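Local coordinates for lectin CEL-I, N-acetyl-D-galactosamine-specific C-type (Cucumaria echinata, PDB 4WQQ), which is a calcium-dependent lectin that recognises galactose and N-acetylgalactosamine in its natural form and binds mannose in this engineered form, at residues 48-53 with 85-90. The protein carries 3 engineered substitutions. Numbering follows the deposited sequence.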
loop_
_atom_site.group_PDB
_atom_site.type_symbol
_atom_site.label_atom_id
_atom_site.label_comp_id
_atom_site.label_asym_id
_atom_site.label_seq_id
_atom_site.Cartn_x
_atom_site.Cartn_y
_atom_site.Cartn_z
ATOM N N SER A 48 -11.915 -3.573 11.190
ATOM C CA SER A 48 -12.009 -4.568 12.255
ATOM C C SER A 48 -11.149 -4.094 13.408
ATOM O O SER A 48 -10.204 -3.372 13.160
ATOM C CB SER A 48 -11.568 -5.909 11.751
ATOM O OG SER A 48 -10.215 -5.891 11.310
ATOM N N VAL A 49 -11.455 -4.530 14.637
ATOM C CA VAL A 49 -10.843 -3.929 15.891
ATOM C C VAL A 49 -10.316 -5.088 16.727
ATOM O O VAL A 49 -11.065 -5.994 17.083
ATOM C CB VAL A 49 -11.846 -3.066 16.660
ATOM C CG1 VAL A 49 -11.175 -2.361 17.856
ATOM C CG2 VAL A 49 -12.388 -1.984 15.728
ATOM N N HIS A 50 -9.011 -5.055 16.964
ATOM C CA HIS A 50 -8.388 -6.202 17.665
ATOM C C HIS A 50 -7.707 -5.921 18.984
ATOM O O HIS A 50 -7.110 -6.855 19.512
ATOM C CB HIS A 50 -7.476 -6.948 16.718
ATOM C CG HIS A 50 -8.217 -7.524 15.576
ATOM N ND1 HIS A 50 -8.927 -8.695 15.651
ATOM C CD2 HIS A 50 -8.409 -7.041 14.318
ATOM C CE1 HIS A 50 -9.494 -8.931 14.478
ATOM N NE2 HIS A 50 -9.211 -7.929 13.657
ATOM N N SER A 51 -7.802 -4.702 19.470
ATOM C CA SER A 51 -7.287 -4.317 20.773
ATOM C C SER A 51 -7.851 -3.004 21.240
ATOM O O SER A 51 -8.409 -2.231 20.455
ATOM C CB SER A 51 -5.771 -4.178 20.654
ATOM O OG SER A 51 -5.382 -3.057 19.871
ATOM N N ALA A 52 -7.588 -2.648 22.508
ATOM C CA ALA A 52 -8.018 -1.393 23.026
ATOM C C ALA A 52 -7.321 -0.269 22.318
ATOM O O ALA A 52 -7.878 0.798 22.157
ATOM C CB ALA A 52 -7.723 -1.368 24.551
ATOM N N ALA A 53 -6.062 -0.485 21.943
ATOM C CA ALA A 53 -5.284 0.540 21.301
ATOM C C ALA A 53 -5.909 0.805 19.927
ATOM O O ALA A 53 -6.070 1.959 19.550
ATOM C CB ALA A 53 -3.848 0.091 21.155
ATOM N N PHE A 85 -21.147 -12.917 15.968
ATOM C CA PHE A 85 -20.620 -11.868 15.103
ATOM C C PHE A 85 -19.304 -12.281 14.497
ATOM O O PHE A 85 -18.513 -12.939 15.154
ATOM C CB PHE A 85 -20.505 -10.539 15.877
ATOM C CG PHE A 85 -21.855 -9.836 16.043
ATOM C CD1 PHE A 85 -22.705 -10.178 17.069
ATOM C CD2 PHE A 85 -22.303 -8.885 15.125
ATOM C CE1 PHE A 85 -23.948 -9.565 17.193
ATOM C CE2 PHE A 85 -23.523 -8.277 15.252
ATOM C CZ PHE A 85 -24.380 -8.647 16.288
ATOM N N ILE A 86 -19.103 -11.905 13.236
ATOM C CA ILE A 86 -17.856 -12.078 12.536
ATOM C C ILE A 86 -17.405 -10.727 11.912
ATOM O O ILE A 86 -18.222 -9.789 11.741
ATOM C CB ILE A 86 -17.976 -13.162 11.461
ATOM C CG1 ILE A 86 -19.090 -12.849 10.452
ATOM C CG2 ILE A 86 -18.107 -14.546 12.071
ATOM C CD1 ILE A 86 -19.053 -13.679 9.224
ATOM N N TRP A 87 -16.093 -10.652 11.570
ATOM C CA TRP A 87 -15.579 -9.530 10.764
ATOM C C TRP A 87 -15.651 -9.801 9.280
ATOM O O TRP A 87 -15.280 -10.913 8.849
ATOM C CB TRP A 87 -14.136 -9.251 11.130
ATOM C CG TRP A 87 -13.880 -8.751 12.546
ATOM C CD1 TRP A 87 -13.137 -9.424 13.521
ATOM C CD2 TRP A 87 -14.303 -7.546 13.145
ATOM N NE1 TRP A 87 -13.108 -8.704 14.645
ATOM C CE2 TRP A 87 -13.809 -7.538 14.472
ATOM C CE3 TRP A 87 -15.067 -6.454 12.719
ATOM C CZ2 TRP A 87 -14.048 -6.486 15.369
ATOM C CZ3 TRP A 87 -15.283 -5.388 13.637
ATOM C CH2 TRP A 87 -14.767 -5.394 14.897
ATOM N N THR A 88 -16.033 -8.802 8.503
ATOM C CA THR A 88 -16.088 -8.940 7.061
ATOM C C THR A 88 -14.734 -9.268 6.434
ATOM O O THR A 88 -14.719 -9.915 5.390
ATOM C CB THR A 88 -16.631 -7.694 6.375
ATOM O OG1 THR A 88 -15.851 -6.547 6.742
ATOM C CG2 THR A 88 -18.108 -7.464 6.732
ATOM N N ASP A 89 -13.633 -8.878 7.106
ATOM C CA ASP A 89 -12.262 -9.052 6.580
ATOM C C ASP A 89 -11.675 -10.408 6.856
ATOM O O ASP A 89 -10.566 -10.722 6.401
ATOM C CB ASP A 89 -11.308 -7.929 7.017
ATOM C CG ASP A 89 -10.954 -7.921 8.481
ATOM O OD1 ASP A 89 -11.386 -8.850 9.229
ATOM O OD2 ASP A 89 -10.360 -6.902 8.906
ATOM N N GLY A 90 -12.455 -11.235 7.513
ATOM C CA GLY A 90 -12.074 -12.613 7.763
ATOM C C GLY A 90 -11.194 -12.778 8.960
ATOM O O GLY A 90 -10.799 -13.891 9.286
HETATM O O HOH W 1 -12.047 -8.613 17.524
#
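The indole of W87 lies with one face against S48 CA and CB and V49 N. S48 CA stands 3.6 Å from the centroid of the W87 six-membered ring and 13° off the ring normal, a CH-pi contact, while S48 CB is 3.5 Å from W87 CD2 and V49 N comes within 3.3 Å of W87 CZ2 over the same face. At the ring edge, in plane, a water links the indole to the opposing main chain: it accepts from W87 NE1 at 3.1 Å and donates to V49 O, which ties down the indole's one polar atom. The H50 and W87 side chains run past each other in opposite directions, H50 CE1 3.6 Å from W87 NE1; with the planes at 57°, the two rings meet obliquely. The direct polar link is S48 OG to D89 OD2, 2.6 Å, made to the syn lone pair of the carboxylate. A type I turn from W87 to G90, closed by G90 N to W87 O, begins on the last strand residue; this turn and a chi1 of 69°, with CG between its own N and carbonyl carbon, bring the D89 carboxylate to S48 OG. K137 NZ also bonds S48 OG, and S91 bonds both H50 NE2 and D89 OD1. Within the C-type lectin domain, the contact thus joins the loop between strand 42-46 and helix 52-65, whose N-cap is S51, to the end of strand 86-87, which pairs antiparallel with strand 71-77.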